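Local coordinates for GTPase-activating protein skywalker (PDB 6R82) that acts as a GTPase-activating protein for Rab35, restraining endosomal turnover of synaptic vesicle proteins, and is represented here by its C-terminal TLDc domain, at residues Leu44-Tyr48 with Ala131-Ile136; Val32-Thr36 with Phe47-Val51; Tyr110-Gly114 with Ser125-Met129. One frame throughout, in Å; residues are numbered along the deposited sequence.

Contact 1: residues Leu44-Tyr48 with Ala131-Ile136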
loop_
_atom_site.group_PDB
_atom_site.type_symbol
_atom_site.label_atom_id
_atom_site.label_comp_id
_atom_site.label_asym_id
_atom_site.label_seq_id
_atom_site.Cartn_x
_atom_site.Cartn_y
_atom_site.Cartn_z
ATOM N N LEU A 44 1.061 10.150 9.997
ATOM C CA LEU A 44 2.206 9.654 9.247
ATOM C C LEU A 44 3.416 9.500 10.151
ATOM O O LEU A 44 4.187 8.553 9.990
ATOM C CB LEU A 44 2.509 10.582 8.075
ATOM C CG LEU A 44 1.482 10.460 6.949
ATOM C CD1 LEU A 44 1.955 11.204 5.727
ATOM C CD2 LEU A 44 1.209 9.001 6.594
ATOM N N THR A 45 3.564 10.385 11.139
ATOM C CA THR A 45 4.707 10.323 12.046
ATOM C C THR A 45 4.750 9.004 12.825
ATOM O O THR A 45 5.807 8.364 12.922
ATOM C CB THR A 45 4.673 11.516 13.003
ATOM O OG1 THR A 45 4.750 12.736 12.246
ATOM C CG2 THR A 45 5.848 11.442 13.969
ATOM N N THR A 46 3.619 8.576 13.395
ATOM C CA THR A 46 3.629 7.286 14.087
ATOM C C THR A 46 3.664 6.124 13.101
ATOM O O THR A 46 4.247 5.075 13.405
ATOM C CB THR A 46 2.427 7.149 15.031
ATOM O OG1 THR A 46 1.202 7.246 14.292
ATOM C CG2 THR A 46 2.462 8.243 16.093
ATOM N N PHE A 47 3.069 6.296 11.919
ATOM C CA PHE A 47 3.157 5.289 10.860
ATOM C C PHE A 47 4.616 4.976 10.507
ATOM O O PHE A 47 5.021 3.805 10.472
ATOM C CB PHE A 47 2.381 5.797 9.637
ATOM C CG PHE A 47 2.514 4.942 8.396
ATOM C CD1 PHE A 47 3.537 5.162 7.488
ATOM C CD2 PHE A 47 1.561 3.971 8.102
ATOM C CE1 PHE A 47 3.644 4.401 6.334
ATOM C CE2 PHE A 47 1.651 3.209 6.950
ATOM C CZ PHE A 47 2.697 3.421 6.062
ATOM N N TYR A 48 5.421 6.016 10.236
ATOM C CA TYR A 48 6.817 5.800 9.846
ATOM C C TYR A 48 7.594 5.109 10.956
ATOM O O TYR A 48 8.350 4.164 10.705
ATOM C CB TYR A 48 7.497 7.124 9.493
ATOM C CG TYR A 48 6.952 7.785 8.259
ATOM C CD1 TYR A 48 6.654 7.046 7.123
ATOM C CD2 TYR A 48 6.721 9.163 8.228
ATOM C CE1 TYR A 48 6.138 7.648 5.985
ATOM C CE2 TYR A 48 6.215 9.777 7.087
ATOM C CZ TYR A 48 5.917 9.025 5.984
ATOM O OH TYR A 48 5.410 9.636 4.864
ATOM N N ALA A 131 6.552 9.345 -0.338
ATOM C CA ALA A 131 6.066 9.689 0.996
ATOM C C ALA A 131 6.878 10.835 1.578
ATOM O O ALA A 131 8.092 10.913 1.380
ATOM C CB ALA A 131 6.133 8.479 1.943
ATOM N N ASP A 132 6.206 11.704 2.324
ATOM C CA ASP A 132 6.903 12.767 3.048
ATOM C C ASP A 132 6.094 13.094 4.299
ATOM O O ASP A 132 5.293 12.277 4.761
ATOM C CB ASP A 132 7.151 13.982 2.131
ATOM C CG ASP A 132 5.863 14.618 1.596
ATOM O OD1 ASP A 132 4.771 14.433 2.186
ATOM O OD2 ASP A 132 5.962 15.338 0.572
ATOM N N SER A 133 6.285 14.299 4.848
ATOM C CA SER A 133 5.592 14.640 6.087
ATOM C C SER A 133 4.140 15.038 5.861
ATOM O O SER A 133 3.373 15.115 6.829
ATOM C CB SER A 133 6.325 15.767 6.815
ATOM O OG SER A 133 6.139 17.007 6.142
ATOM N N LYS A 134 3.747 15.299 4.617
ATOM C CA LYS A 134 2.385 15.723 4.320
ATOM C C LYS A 134 1.521 14.618 3.727
ATOM O O LYS A 134 0.290 14.696 3.832
ATOM C CB LYS A 134 2.392 16.909 3.339
ATOM C CG LYS A 134 3.163 18.155 3.823
ATOM C CD LYS A 134 2.713 18.601 5.190
ATOM C CE LYS A 134 1.585 19.626 5.085
ATOM N NZ LYS A 134 0.954 19.875 6.419
ATOM N N MET A 135 2.121 13.614 3.089
ATOM C CA MET A 135 1.320 12.628 2.374
ATOM C C MET A 135 2.103 11.342 2.156
ATOM O O MET A 135 3.338 11.315 2.162
ATOM C CB MET A 135 0.852 13.161 1.016
ATOM C CG MET A 135 1.992 13.484 0.075
ATOM S SD MET A 135 2.587 12.070 -0.891
ATOM C CE MET A 135 4.347 12.432 -1.016
ATOM N N ILE A 136 1.345 10.283 1.911
ATOM C CA ILE A 136 1.860 9.012 1.438
ATOM C C ILE A 136 1.058 8.653 0.195
ATOM O O ILE A 136 -0.164 8.829 0.173
ATOM C CB ILE A 136 1.756 7.934 2.538
ATOM C CG1 ILE A 136 2.670 6.761 2.243
ATOM C CG2 ILE A 136 0.318 7.469 2.764
ATOM C CD1 ILE A 136 3.379 6.266 3.483
#
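A turn between two antiparallel strands of the TLDc sheet, 129-131 and 135-138, packs here against the first turn of helix 44-51. The turn is tied by D132, whose OD1 accepts from K134 N (2.8 Å) in an Asx turn and from M135 N (2.9 Å), while D132 N bonds to M135 O (2.9 Å). D132 O faces the helix, where Y48 OH donates to it at 2.6 Å, nearly in the plane of the phenol ring. L44, with 72 Å² covered, reaches along the turn: its CD1 lies 3.6 Å from D132 O and 3.6 Å from M135 C. I136 CD1 approaches F47 CE1 at 3.4 Å and Y48 CE1 at 4.0 Å, and A131 CB sits 3.2 Å from Y48 OH. R80 makes a cation-pi contact with Y48, and W77 stacks edge-to-face on F47. Helix and turn thus meet mainly through apolar groups, with one short hydrogen bond giving the tyrosine hydroxyl a main-chain acceptor.

Contact 2: residues Val32-Thr36 with Phe47-Val51; sequences VLLYT and FYVRV
Strand 32-36 and helix 47-51 run nearly antiparallel (166°), their axes 7.6 Å apart at closest approach; L34 CA and V51 CA are nearest, at 6.0 Å. Segment 47-51 is helical (V51 N to F47 O 3.0 Å). The strand is extended except at L34 (phi/psi -91/-33), where L34 and Y35 both face V181, a classic beta bulge that points consecutive CB atoms toward the helix. L34 (chi1 m, chi2 t) has CB 4.0 Å from V51 CG1; L34 O accepts a hydrogen bond from a water (2.8 Å) bonded to R50 NH1 (3.0 Å), and R50 (chi1 -85°, chi2 and chi3 t) brings CD to 3.6 Å from L34 O. Y35 (chi1 t, chi2 82°) has CB 3.6 Å from V51 CG1. F47 (chi1 t, chi2 -89°) points its ring edge at the Y35 face, T-shaped (centroids 5.6 Å, planes 79°), with F47 CA in CH-pi contact 4.1 Å from the Y35 centroid. The helix covers edge strand 30-36, F47 reaching V181 of strand 173-185 and I136 of strand 135-138.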
loop_
_atom_site.group_PDB
_atom_site.type_symbol
_atom_site.label_atom_id
_atom_site.label_comp_id
_atom_site.label_asym_id
_atom_site.label_seq_id
_atom_site.Cartn_x
_atom_site.Cartn_y
_atom_site.Cartn_z
ATOM N N VAL A 32 2.630 -10.350 9.885
ATOM C CA VAL A 32 2.525 -9.780 11.221
ATOM C C VAL A 32 2.025 -8.352 11.069
ATOM O O VAL A 32 2.417 -7.637 10.136
ATOM C CB VAL A 32 3.870 -9.811 11.986
ATOM C CG1 VAL A 32 4.352 -11.268 12.228
ATOM C CG2 VAL A 32 4.949 -9.010 11.246
ATOM N N LEU A 33 1.157 -7.946 11.980
ATOM C CA LEU A 33 0.568 -6.615 11.971
ATOM C C LEU A 33 1.580 -5.603 12.498
ATOM O O LEU A 33 1.980 -5.679 13.664
ATOM C CB LEU A 33 -0.691 -6.609 12.839
ATOM C CG LEU A 33 -1.325 -5.228 12.993
ATOM C CD1 LEU A 33 -1.987 -4.865 11.661
ATOM C CD2 LEU A 33 -2.311 -5.181 14.168
ATOM N N LEU A 34 1.991 -4.652 11.647
ATOM C CA LEU A 34 2.960 -3.626 12.057
ATOM C C LEU A 34 2.301 -2.366 12.612
ATOM O O LEU A 34 2.880 -1.704 13.485
ATOM C CB LEU A 34 3.848 -3.208 10.875
ATOM C CG LEU A 34 4.515 -4.344 10.087
ATOM C CD1 LEU A 34 5.241 -3.797 8.861
ATOM C CD2 LEU A 34 5.486 -5.116 11.001
ATOM N N TYR A 35 1.123 -2.008 12.106
ATOM C CA TYR A 35 0.524 -0.710 12.388
ATOM C C TYR A 35 -0.961 -0.804 12.120
ATOM O O TYR A 35 -1.365 -1.320 11.070
ATOM C CB TYR A 35 1.130 0.403 11.512
ATOM C CG TYR A 35 0.535 1.792 11.792
ATOM C CD1 TYR A 35 0.994 2.563 12.858
ATOM C CD2 TYR A 35 -0.487 2.309 11.006
ATOM C CE1 TYR A 35 0.459 3.812 13.127
ATOM C CE2 TYR A 35 -1.027 3.562 11.268
ATOM C CZ TYR A 35 -0.546 4.302 12.328
ATOM O OH TYR A 35 -1.079 5.539 12.604
ATOM N N THR A 36 -1.766 -0.287 13.050
ATOM C CA THR A 36 -3.192 -0.129 12.810
ATOM C C THR A 36 -3.683 1.171 13.434
ATOM O O THR A 36 -3.337 1.500 14.573
ATOM C CB THR A 36 -4.012 -1.302 13.364
ATOM O OG1 THR A 36 -5.408 -1.002 13.227
ATOM C CG2 THR A 36 -3.704 -1.524 14.826
ATOM N N PHE A 47 3.069 6.296 11.919
ATOM C CA PHE A 47 3.157 5.289 10.860
ATOM C C PHE A 47 4.616 4.976 10.507
ATOM O O PHE A 47 5.021 3.805 10.472
ATOM C CB PHE A 47 2.381 5.797 9.637
ATOM C CG PHE A 47 2.514 4.942 8.396
ATOM C CD1 PHE A 47 3.537 5.162 7.488
ATOM C CD2 PHE A 47 1.561 3.971 8.102
ATOM C CE1 PHE A 47 3.644 4.401 6.334
ATOM C CE2 PHE A 47 1.651 3.209 6.950
ATOM C CZ PHE A 47 2.697 3.421 6.062
ATOM N N TYR A 48 5.421 6.016 10.236
ATOM C CA TYR A 48 6.817 5.800 9.846
ATOM C C TYR A 48 7.594 5.109 10.956
ATOM O O TYR A 48 8.350 4.164 10.705
ATOM C CB TYR A 48 7.497 7.124 9.493
ATOM C CG TYR A 48 6.952 7.785 8.259
ATOM C CD1 TYR A 48 6.654 7.046 7.123
ATOM C CD2 TYR A 48 6.721 9.163 8.228
ATOM C CE1 TYR A 48 6.138 7.648 5.985
ATOM C CE2 TYR A 48 6.215 9.777 7.087
ATOM C CZ TYR A 48 5.917 9.025 5.984
ATOM O OH TYR A 48 5.410 9.636 4.864
ATOM N N VAL A 49 7.429 5.579 12.195
ATOM C CA VAL A 49 8.187 5.027 13.311
ATOM C C VAL A 49 7.987 3.511 13.400
ATOM O O VAL A 49 8.925 2.757 13.703
ATOM C CB VAL A 49 7.784 5.735 14.618
ATOM C CG1 VAL A 49 8.327 4.992 15.807
ATOM C CG2 VAL A 49 8.271 7.209 14.615
ATOM N N ARG A 50 6.776 3.041 13.109
ATOM C CA ARG A 50 6.477 1.625 13.284
ATOM C C ARG A 50 6.800 0.775 12.055
ATOM O O ARG A 50 7.185 -0.390 12.205
ATOM C CB ARG A 50 5.008 1.444 13.683
ATOM C CG ARG A 50 4.820 1.593 15.201
ATOM C CD ARG A 50 3.490 1.059 15.710
ATOM N NE ARG A 50 3.383 1.178 17.172
ATOM C CZ ARG A 50 3.653 0.194 18.028
ATOM N NH1 ARG A 50 4.039 -1.009 17.595
ATOM N NH2 ARG A 50 3.527 0.405 19.324
ATOM N N VAL A 51 6.659 1.297 10.839
ATOM C CA VAL A 51 6.720 0.440 9.655
ATOM C C VAL A 51 7.972 0.633 8.812
ATOM O O VAL A 51 8.221 -0.193 7.916
ATOM C CB VAL A 51 5.470 0.602 8.756
ATOM C CG1 VAL A 51 4.185 0.599 9.584
ATOM C CG2 VAL A 51 5.562 1.853 7.875
HETATM O O HOH W 1 4.914 -2.552 15.163
#

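Contact 3: residues Tyr110-Gly114 with Ser125-Met129; sequences YPWVG and SELFM
W112 carries this contact, with 81 Å² of its surface covered by the facing loop; S125 (37 Å²) and F128 (36 Å²) are its chief partners. Neither segment is a regular helix or strand across the contact. At W112 the backbone is extended (phi/psi -62/136), then bends at V113 (-68/-15) and G114 (-89/5); opposite, S125 is at -103/16, E126 at -129/43 and F128 at -99/-61. The nearest CA pairs are V113 with S125 at 7.2 Å and W112 with E126 at 7.8 Å, so side chains must bridge the gap. W112, chi1 t and chi2 43°, points its CB toward the other segment and donates from NE1 to S125 O at 2.8 Å, with an N-H...O angle of 143°; the carbonyl lies near the plane of the indole. F128, with chi1 m and chi2 -60°, turns its ring edge to the indole face in a T-shaped stack: the centroids of the five-membered ring and the phenyl are 4.9 Å apart, the planes stand at 80°, and F128 CE1 is 3.6 Å from W112 CD1.

Both segments belong to the long connection of the TLDc domain between strands 108-110 and 129-131. F128 also touches T162, and its backbone is hydrogen-bonded to G139; the backbone of V113 bonds to T162. S125, chi1 p, points its CB toward the other segment, where V113 CG2 lies 4.0 Å from S125 CB, while S125 OG bonds to G122 O. E126, chi1 m and chi2 t, brings OE1 to 3.6 Å from W112 CZ2.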
loop_
_atom_site.group_PDB
_atom_site.type_symbol
_atom_site.label_atom_id
_atom_site.label_comp_id
_atom_site.label_asym_id
_atom_site.label_seq_id
_atom_site.Cartn_x
_atom_site.Cartn_y
_atom_site.Cartn_z
ATOM N N TYR A 110 -4.099 -5.033 -9.788
ATOM C CA TYR A 110 -3.474 -4.227 -10.831
ATOM C C TYR A 110 -1.963 -4.306 -10.695
ATOM O O TYR A 110 -1.370 -3.563 -9.892
ATOM C CB TYR A 110 -3.952 -2.775 -10.763
ATOM C CG TYR A 110 -5.453 -2.689 -10.816
ATOM C CD1 TYR A 110 -6.123 -2.718 -12.033
ATOM C CD2 TYR A 110 -6.204 -2.625 -9.649
ATOM C CE1 TYR A 110 -7.494 -2.661 -12.087
ATOM C CE2 TYR A 110 -7.575 -2.572 -9.687
ATOM C CZ TYR A 110 -8.219 -2.587 -10.911
ATOM O OH TYR A 110 -9.593 -2.533 -10.956
ATOM N N PRO A 111 -1.299 -5.186 -11.445
ATOM C CA PRO A 111 0.166 -5.235 -11.422
ATOM C C PRO A 111 0.778 -4.076 -12.197
ATOM O O PRO A 111 0.097 -3.286 -12.853
ATOM C CB PRO A 111 0.481 -6.576 -12.093
ATOM C CG PRO A 111 -0.691 -6.803 -13.007
ATOM C CD PRO A 111 -1.882 -6.246 -12.285
ATOM N N TRP A 112 2.100 -3.978 -12.089
ATOM C CA TRP A 112 2.850 -3.005 -12.865
ATOM C C TRP A 112 2.681 -3.286 -14.356
ATOM O O TRP A 112 2.761 -4.435 -14.799
ATOM C CB TRP A 112 4.327 -3.074 -12.474
ATOM C CG TRP A 112 5.232 -2.210 -13.279
ATOM C CD1 TRP A 112 5.000 -0.922 -13.674
ATOM C CD2 TRP A 112 6.538 -2.556 -13.777
ATOM N NE1 TRP A 112 6.078 -0.447 -14.387
ATOM C CE2 TRP A 112 7.032 -1.429 -14.467
ATOM C CE3 TRP A 112 7.334 -3.706 -13.703
ATOM C CZ2 TRP A 112 8.288 -1.417 -15.081
ATOM C CZ3 TRP A 112 8.582 -3.697 -14.314
ATOM C CH2 TRP A 112 9.046 -2.559 -14.995
ATOM N N VAL A 113 2.457 -2.226 -15.139
ATOM C CA VAL A 113 2.235 -2.397 -16.572
ATOM C C VAL A 113 3.472 -2.881 -17.314
ATOM O O VAL A 113 3.356 -3.343 -18.457
ATOM C CB VAL A 113 1.716 -1.084 -17.196
ATOM C CG1 VAL A 113 0.361 -0.720 -16.605
ATOM C CG2 VAL A 113 2.717 0.044 -16.989
ATOM N N GLY A 114 4.651 -2.803 -16.702
ATOM C CA GLY A 114 5.867 -3.288 -17.316
ATOM C C GLY A 114 6.203 -4.741 -17.054
ATOM O O GLY A 114 7.282 -5.199 -17.454
ATOM N N SER A 125 5.645 5.510 -16.258
ATOM C CA SER A 125 4.923 4.283 -15.955
ATOM C C SER A 125 5.662 3.418 -14.932
ATOM O O SER A 125 5.326 2.238 -14.774
ATOM C CB SER A 125 4.651 3.493 -17.238
ATOM O OG SER A 125 5.859 3.164 -17.907
ATOM N N GLU A 126 6.645 3.989 -14.225
ATOM C CA GLU A 126 7.484 3.285 -13.255
ATOM C C GLU A 126 7.534 4.023 -11.922
ATOM O O GLU A 126 8.596 4.138 -11.305
ATOM C CB GLU A 126 8.903 3.105 -13.788
ATOM C CG GLU A 126 9.041 2.115 -14.912
ATOM C CD GLU A 126 10.480 1.970 -15.365
ATOM O OE1 GLU A 126 11.038 0.854 -15.253
ATOM O OE2 GLU A 126 11.056 2.982 -15.824
ATOM N N LEU A 127 6.391 4.519 -11.451
ATOM C CA LEU A 127 6.307 5.376 -10.269
ATOM C C LEU A 127 5.493 4.651 -9.206
ATOM O O LEU A 127 4.262 4.650 -9.255
ATOM C CB LEU A 127 5.669 6.723 -10.614
ATOM C CG LEU A 127 6.291 7.571 -11.726
ATOM C CD1 LEU A 127 5.512 8.886 -11.903
ATOM C CD2 LEU A 127 7.759 7.854 -11.425
ATOM N N PHE A 128 6.179 4.067 -8.221
ATOM C CA PHE A 128 5.559 3.100 -7.316
ATOM C C PHE A 128 5.144 3.708 -5.979
ATOM O O PHE A 128 3.960 3.690 -5.634
ATOM C CB PHE A 128 6.519 1.917 -7.122
ATOM C CG PHE A 128 6.841 1.209 -8.405
ATOM C CD1 PHE A 128 5.832 0.626 -9.159
ATOM C CD2 PHE A 128 8.139 1.157 -8.882
ATOM C CE1 PHE A 128 6.120 -0.003 -10.371
ATOM C CE2 PHE A 128 8.431 0.523 -10.086
ATOM C CZ PHE A 128 7.412 -0.058 -10.827
ATOM N N MET A 129 6.096 4.233 -5.210
ATOM C CA MET A 129 5.853 4.711 -3.855
ATOM C C MET A 129 6.484 6.088 -3.683
ATOM O O MET A 129 7.553 6.355 -4.230
ATOM C CB MET A 129 6.452 3.757 -2.785
ATOM C CG MET A 129 6.043 2.268 -2.906
ATOM S SD MET A 129 7.143 1.151 -1.967
ATOM C CE MET A 129 6.768 1.649 -0.288
#

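Overall arrangement
Contacts 1 and 2 share F47 and Y48 of helix 44-51 and have centres 12 Å apart; between them, T46 OG1 lies 3.3 Å from Y35 OH. The helix thereby packs on two parts of the antiparallel sheet, strand 30-36 and the 131-136 turn. W77 touches F47, V51, A131 and I136, linking contacts 1 and 2, and also M129, which takes no part in contact 3 itself. Contact 3 lies farther off, its centre 21 Å from that of contact 1 and 24 Å from that of contact 2, across the centre of the chain from the latter. It is continuous with contact 1 in sequence, since 125-129 runs on through strand 129-131 into 131-136.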